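Local coordinates for protein Dok-7 (Mus musculus, PDB 3ML4) that activates the receptor tyrosine kinase MuSK as a dimeric adaptor at the neuromuscular synapse and binds membrane phosphoinositides through its PH domain, at residues 102-105 / 106-110; 84-87 / 88-91. One frame throughout, in Å; residues are numbered along the deposited sequence.

Interaction 1 of 2, residues 102-105 / 106-110; sequences CAWD and TRIRY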
ATOM      1  N   CYS B 102      14.247  13.871 -14.040  1.00 41.15           N
ATOM      2  CA  CYS B 102      13.293  14.596 -13.200  1.00 40.44           C
ATOM      3  C   CYS B 102      11.876  14.083 -13.392  1.00 39.63           C
ATOM      4  O   CYS B 102      11.126  13.946 -12.425  1.00 39.64           O
ATOM      5  CB  CYS B 102      13.335  16.096 -13.492  1.00 40.61           C
ATOM      6  SG  CYS B 102      14.916  16.856 -13.129  1.00 41.14           S
ATOM      7  N   ALA B 103      11.518  13.809 -14.645  1.00 38.62           N
ATOM      8  CA  ALA B 103      10.224  13.228 -14.976  1.00 37.80           C
ATOM      9  C   ALA B 103      10.036  11.908 -14.231  1.00 37.12           C
ATOM     10  O   ALA B 103       9.006  11.696 -13.591  1.00 37.06           O
ATOM     11  CB  ALA B 103      10.092  13.023 -16.485  1.00 37.95           C
ATOM     12  N   TRP B 104      11.046  11.041 -14.293  1.00 36.22           N
ATOM     13  CA  TRP B 104      11.025   9.767 -13.575  1.00 35.37           C
ATOM     14  C   TRP B 104      10.928   9.952 -12.052  1.00 35.06           C
ATOM     15  O   TRP B 104      10.106   9.306 -11.396  1.00 34.96           O
ATOM     16  CB  TRP B 104      12.231   8.903 -13.965  1.00 35.03           C
ATOM     17  CG  TRP B 104      12.028   8.129 -15.240  1.00 34.62           C
ATOM     18  CD1 TRP B 104      11.653   8.632 -16.454  1.00 34.47           C
ATOM     19  CD2 TRP B 104      12.190   6.714 -15.427  1.00 34.34           C
ATOM     20  NE1 TRP B 104      11.568   7.623 -17.382  1.00 34.32           N
ATOM     21  CE2 TRP B 104      11.895   6.435 -16.781  1.00 34.28           C
ATOM     22  CE3 TRP B 104      12.556   5.655 -14.586  1.00 34.38           C
ATOM     23  CZ2 TRP B 104      11.949   5.140 -17.313  1.00 34.58           C
ATOM     24  CZ3 TRP B 104      12.616   4.365 -15.121  1.00 34.50           C
ATOM     25  CH2 TRP B 104      12.310   4.121 -16.468  1.00 34.31           C
ATOM     26  N   ASP B 105      11.745  10.852 -11.505  1.00 34.48           N
ATOM     27  CA  ASP B 105      11.713  11.157 -10.073  1.00 33.95           C
ATOM     28  C   ASP B 105      10.339  11.659  -9.613  1.00 33.84           C
ATOM     29  O   ASP B 105       9.823  11.203  -8.589  1.00 33.59           O
ATOM     30  CB  ASP B 105      12.788  12.184  -9.705  1.00 33.85           C
ATOM     31  CG  ASP B 105      12.795  12.505  -8.225  1.00 33.02           C
ATOM     32  OD1 ASP B 105      13.477  11.793  -7.461  1.00 33.28           O
ATOM     33  OD2 ASP B 105      12.115  13.464  -7.823  1.00 32.27           O
ATOM     34  N   THR B 106       9.762  12.595 -10.371  1.00 33.44           N
ATOM     35  CA  THR B 106       8.463  13.182 -10.038  1.00 33.11           C
ATOM     36  C   THR B 106       7.325  12.158 -10.149  1.00 32.96           C
ATOM     37  O   THR B 106       6.447  12.106  -9.281  1.00 33.05           O
ATOM     38  CB  THR B 106       8.153  14.413 -10.927  1.00 33.21           C
ATOM     39  OG1 THR B 106       9.290  15.285 -10.953  1.00 33.28           O
ATOM     40  CG2 THR B 106       6.942  15.182 -10.406  1.00 32.63           C
ATOM     41  N   ARG B 107       7.352  11.347 -11.206  1.00 32.47           N
ATOM     42  CA  ARG B 107       6.312  10.342 -11.442  1.00 32.25           C
ATOM     43  C   ARG B 107       6.366   9.222 -10.397  1.00 31.83           C
ATOM     44  O   ARG B 107       5.338   8.873  -9.808  1.00 31.80           O
ATOM     45  CB  ARG B 107       6.406   9.791 -12.879  1.00 32.38           C
ATOM     46  CG  ARG B 107       5.247   8.886 -13.346  1.00 33.07           C
ATOM     47  CD  ARG B 107       3.948   9.645 -13.622  1.00 33.85           C
ATOM     48  NE  ARG B 107       3.074   9.612 -12.454  1.00 35.24           N
ATOM     49  CZ  ARG B 107       2.076   8.744 -12.278  1.00 35.61           C
ATOM     50  NH1 ARG B 107       1.790   7.842 -13.211  1.00 35.27           N
ATOM     51  NH2 ARG B 107       1.353   8.790 -11.166  1.00 35.60           N
ATOM     52  N   ILE B 108       7.565   8.684 -10.157  1.00 31.37           N
ATOM     53  CA  ILE B 108       7.769   7.621  -9.161  1.00 30.92           C
ATOM     54  C   ILE B 108       7.406   8.069  -7.739  1.00 30.91           C
ATOM     55  O   ILE B 108       6.746   7.332  -7.009  1.00 31.20           O
ATOM     56  CB  ILE B 108       9.207   7.049  -9.203  1.00 30.87           C
ATOM     57  CG1 ILE B 108       9.495   6.419 -10.575  1.00 31.06           C
ATOM     58  CG2 ILE B 108       9.414   6.021  -8.093  1.00 30.60           C
ATOM     59  CD1 ILE B 108      10.956   6.055 -10.822  1.00 30.75           C
ATOM     60  N   ARG B 109       7.825   9.275  -7.359  1.00 30.74           N
ATOM     61  CA  ARG B 109       7.478   9.851  -6.053  1.00 30.73           C
ATOM     62  C   ARG B 109       5.983   9.837  -5.761  1.00 30.69           C
ATOM     63  O   ARG B 109       5.553   9.289  -4.749  1.00 30.66           O
ATOM     64  CB  ARG B 109       7.998  11.282  -5.928  1.00 30.66           C
ATOM     65  CG  ARG B 109       9.326  11.366  -5.252  1.00 31.07           C
ATOM     66  CD  ARG B 109       9.764  12.801  -5.051  1.00 32.63           C
ATOM     67  NE  ARG B 109      10.487  12.896  -3.788  1.00 33.63           N
ATOM     68  CZ  ARG B 109      11.781  12.644  -3.629  1.00 34.00           C
ATOM     69  NH1 ARG B 109      12.552  12.310  -4.662  1.00 34.75           N
ATOM     70  NH2 ARG B 109      12.309  12.740  -2.425  1.00 34.56           N
ATOM     71  N   TYR B 110       5.203  10.447  -6.652  1.00 30.64           N
ATOM     72  CA  TYR B 110       3.761  10.548  -6.480  1.00 30.58           C
ATOM     73  C   TYR B 110       3.119   9.170  -6.380  1.00 30.38           C
ATOM     74  O   TYR B 110       2.276   8.932  -5.516  1.00 30.34           O
ATOM     75  CB  TYR B 110       3.150  11.331  -7.637  1.00 31.16           C
ATOM     76  CG  TYR B 110       1.644  11.423  -7.579  1.00 32.21           C
ATOM     77  CD1 TYR B 110       1.019  12.440  -6.859  1.00 32.98           C
ATOM     78  CD2 TYR B 110       0.841  10.485  -8.233  1.00 32.24           C
ATOM     79  CE1 TYR B 110      -0.366  12.523  -6.799  1.00 32.98           C
ATOM     80  CE2 TYR B 110      -0.538  10.560  -8.174  1.00 32.25           C
ATOM     81  CZ  TYR B 110      -1.134  11.584  -7.459  1.00 32.54           C
ATOM     82  OH  TYR B 110      -2.508  11.668  -7.402  1.00 33.16           O
TER

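Interaction 2 of 2, residues 84-87 / 88-91; sequences IICL and SQAV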
ATOM      1  N   ILE B  84      17.115   4.652  -6.445  1.00 28.78           N
ATOM      2  CA  ILE B  84      16.045   4.044  -5.666  1.00 29.09           C
ATOM      3  C   ILE B  84      16.718   3.463  -4.435  1.00 29.42           C
ATOM      4  O   ILE B  84      17.442   2.468  -4.514  1.00 29.37           O
ATOM      5  CB  ILE B  84      15.266   2.969  -6.471  1.00 29.11           C
ATOM      6  CG1 ILE B  84      14.403   3.645  -7.537  1.00 29.27           C
ATOM      7  CG2 ILE B  84      14.372   2.125  -5.559  1.00 28.61           C
ATOM      8  CD1 ILE B  84      14.059   2.756  -8.714  1.00 31.16           C
ATOM      9  N   ILE B  85      16.504   4.126  -3.305  1.00 30.18           N
ATOM     10  CA  ILE B  85      17.136   3.746  -2.048  1.00 31.04           C
ATOM     11  C   ILE B  85      16.286   2.715  -1.320  1.00 31.88           C
ATOM     12  O   ILE B  85      15.087   2.910  -1.124  1.00 31.80           O
ATOM     13  CB  ILE B  85      17.378   4.967  -1.138  1.00 30.97           C
ATOM     14  CG1 ILE B  85      18.136   6.056  -1.901  1.00 30.33           C
ATOM     15  CG2 ILE B  85      18.147   4.552   0.133  1.00 31.24           C
ATOM     16  CD1 ILE B  85      17.926   7.440  -1.363  1.00 29.59           C
ATOM     17  N   CYS B  86      16.920   1.613  -0.937  1.00 32.87           N
ATOM     18  CA  CYS B  86      16.246   0.541  -0.234  1.00 34.05           C
ATOM     19  C   CYS B  86      16.990   0.214   1.049  1.00 34.68           C
ATOM     20  O   CYS B  86      18.172   0.544   1.188  1.00 34.58           O
ATOM     21  CB  CYS B  86      16.162  -0.699  -1.123  1.00 33.92           C
ATOM     22  SG  CYS B  86      15.380  -0.393  -2.717  1.00 35.47           S
ATOM     23  N   LEU B  87      16.300  -0.435   1.987  1.00 35.46           N
ATOM     24  CA  LEU B  87      16.936  -0.875   3.231  1.00 36.26           C
ATOM     25  C   LEU B  87      18.157  -1.745   2.950  1.00 36.53           C
ATOM     26  O   LEU B  87      19.196  -1.586   3.593  1.00 36.58           O
ATOM     27  CB  LEU B  87      15.940  -1.598   4.142  1.00 36.37           C
ATOM     28  CG  LEU B  87      14.823  -0.720   4.718  1.00 36.98           C
ATOM     29  CD1 LEU B  87      13.706  -1.573   5.315  1.00 37.41           C
ATOM     30  CD2 LEU B  87      15.374   0.275   5.743  1.00 37.27           C
ATOM     31  N   SER B  88      18.030  -2.637   1.968  1.00 37.01           N
ATOM     32  CA  SER B  88      19.123  -3.518   1.555  1.00 37.47           C
ATOM     33  C   SER B  88      20.131  -2.815   0.652  1.00 37.76           C
ATOM     34  O   SER B  88      21.288  -2.625   1.033  1.00 37.84           O
ATOM     35  CB  SER B  88      18.579  -4.779   0.871  1.00 37.49           C
ATOM     36  OG  SER B  88      17.580  -4.469  -0.091  1.00 37.56           O
ATOM     37  N   GLN B  89      19.681  -2.416  -0.535  1.00 38.31           N
ATOM     38  CA  GLN B  89      20.576  -1.897  -1.575  1.00 38.75           C
ATOM     39  C   GLN B  89      20.029  -0.648  -2.248  1.00 38.61           C
ATOM     40  O   GLN B  89      18.844  -0.343  -2.133  1.00 38.85           O
ATOM     41  CB  GLN B  89      20.831  -2.973  -2.641  1.00 38.97           C
ATOM     42  CG  GLN B  89      19.707  -3.137  -3.694  1.00 39.91           C
ATOM     43  CD  GLN B  89      18.629  -4.149  -3.306  1.00 40.87           C
ATOM     44  OE1 GLN B  89      17.465  -4.021  -3.705  1.00 41.06           O
ATOM     45  NE2 GLN B  89      19.015  -5.166  -2.542  1.00 40.92           N
ATOM     46  N   ALA B  90      20.900   0.065  -2.953  1.00 38.47           N
ATOM     47  CA  ALA B  90      20.483   1.165  -3.816  1.00 38.08           C
ATOM     48  C   ALA B  90      20.513   0.699  -5.266  1.00 37.97           C
ATOM     49  O   ALA B  90      21.440  -0.001  -5.683  1.00 37.89           O
ATOM     50  CB  ALA B  90      21.388   2.357  -3.626  1.00 38.02           C
ATOM     51  N   VAL B  91      19.492   1.080  -6.027  1.00 37.80           N
ATOM     52  CA  VAL B  91      19.431   0.765  -7.453  1.00 37.53           C
ATOM     53  C   VAL B  91      19.669   2.040  -8.246  1.00 37.52           C
ATOM     54  O   VAL B  91      18.901   2.993  -8.126  1.00 37.64           O
ATOM     55  CB  VAL B  91      18.073   0.131  -7.846  1.00 37.52           C
ATOM     56  CG1 VAL B  91      17.966  -0.035  -9.360  1.00 37.20           C
ATOM     57  CG2 VAL B  91      17.889  -1.206  -7.145  1.00 37.07           C
TER

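Interaction 1 of 2, residues 102-105 / 106-110
Asp105 and Arg109 lie one turn apart on helix 98-112 and form a salt bridge. Asp105 OD1 stands 3.0 Å from Arg109 NH1, at the edge of the guanidinium and near its plane. The hydrogen bond on this line is weak. A second weak one runs from the same NH1 to Asp105 OD2, at 3.4 Å. The carboxylate and guanidinium planes are turned 40° against each other. Asp105 CG lies anti to its own N (chi1 -179°); this swings the carboxylate alongside the Arg109 chain, where OD1 meets NH1. Arg109 NH1 also makes a weak bond to Leu69 O, and Asp105 OD2 forms a long, weak ion pair with Arg117. With an alanine here in place of Asp105, the Arg109 guanidinium is likely to lose its carboxylate mate and keep weak bonds such as those to Leu69 O and Val115 O, with the like-charged Arg117 close by.

The hydroxyl of Thr106 turns back on the preceding turn. Thr106 OG1 donates to Cys102 O at 2.7 Å, from 38° above the carbonyl plane. Thr106 N reaches the same Cys102 O from the opposite face, at 2.8 Å. Regular i to i+4 bonds continue the helix, including Ile108 N to Trp104 O at 2.9 Å.

On the apolar side, Ile108 CD1 approaches the Trp104 ring obliquely, 4.1 Å from CE3. Trp104 also meets Phe95 edge-to-face, and both Trp104 and Ile108 pack on Leu30 of strand 24-31. Helix 98-112 is the C-terminal helix that closes the PH-domain barrel. Its apolar side faces the strands, while the buried charge of Asp105 is probably balanced by the arginines beside it.

Interaction 2 of 2, residues 84-87 / 88-91
The beta hairpin of strands 81-86 and 90-94 turns through Leu87, Ser88 and Gln89, and Ile84 and Val91 pair across it. They form an antiparallel hydrogen-bonded pair. Ile84 N donates to Val91 O at 3.0 Å, with a nearly straight N-H...O angle of 171°. Val91 N returns the bond to Ile84 O at 2.9 Å. Ala90 CA adds a CA-H...O contact to Ile84 O, at 3.4 Å. Ile85 and Ala90 are the next pair, a non-hydrogen-bonded one, with CA atoms 4.6 Å apart. Closer to the turn, Cys86 N lies 3.0 Å from Gln89 O. This bond is weak, and the place of Gln89 O is uncertain.

The hairpin supplies the last two strands of the PH-domain sheet, with 90-94 the outermost strand within this chain. Strand 81-86 is also paired with 59-71, through backbone hydrogen bonds between Ile85 and both Cys67 and Gly68. Ile84 and Val91 share one face of the hairpin, their CB atoms 4.2 Å apart. The Val91 side chain packs on Leu63. Ile85 and Ala90 share the other face. There Ile85 meets Val152 of strand 151-157, which belongs to the PTB-domain sheet.

At the turn, Leu87 lies against Cys67 of the neighbouring strand and Gln155 of the PTB domain. Ser88 OG sits between its own N and carbonyl carbon (chi1 46°), 4.2 Å from Cys86 CB. Its hydrogen-bond partner is Asp65 OD2, on strand 59-71.

Overall arrangement
Both contacts belong to the PH domain and follow each other in the chain. Strand 90-94 of interaction 2 leads into helix 98-112, which carries interaction 1. The centres of the two contacts are about 17 Å apart, and their nearest atoms, about 5 Å apart, do not touch. Trp104, Asp105 and Ile108 are buried in interaction 1, and Ile84, Ile85 and Cys86 in interaction 2. Thr106 and the turn Leu87 to Gln89 are exposed. Interaction 1 adds a salt bridge and a threonine hydroxyl bond to helical ones. Interaction 2 joins two strands, mainly through backbone bonds and aliphatic contacts. Strand 59-71 meets both, through Leu69 and Asp65. The hairpin also touches strand 151-157 of the PTB domain, through Ile85 and Leu87.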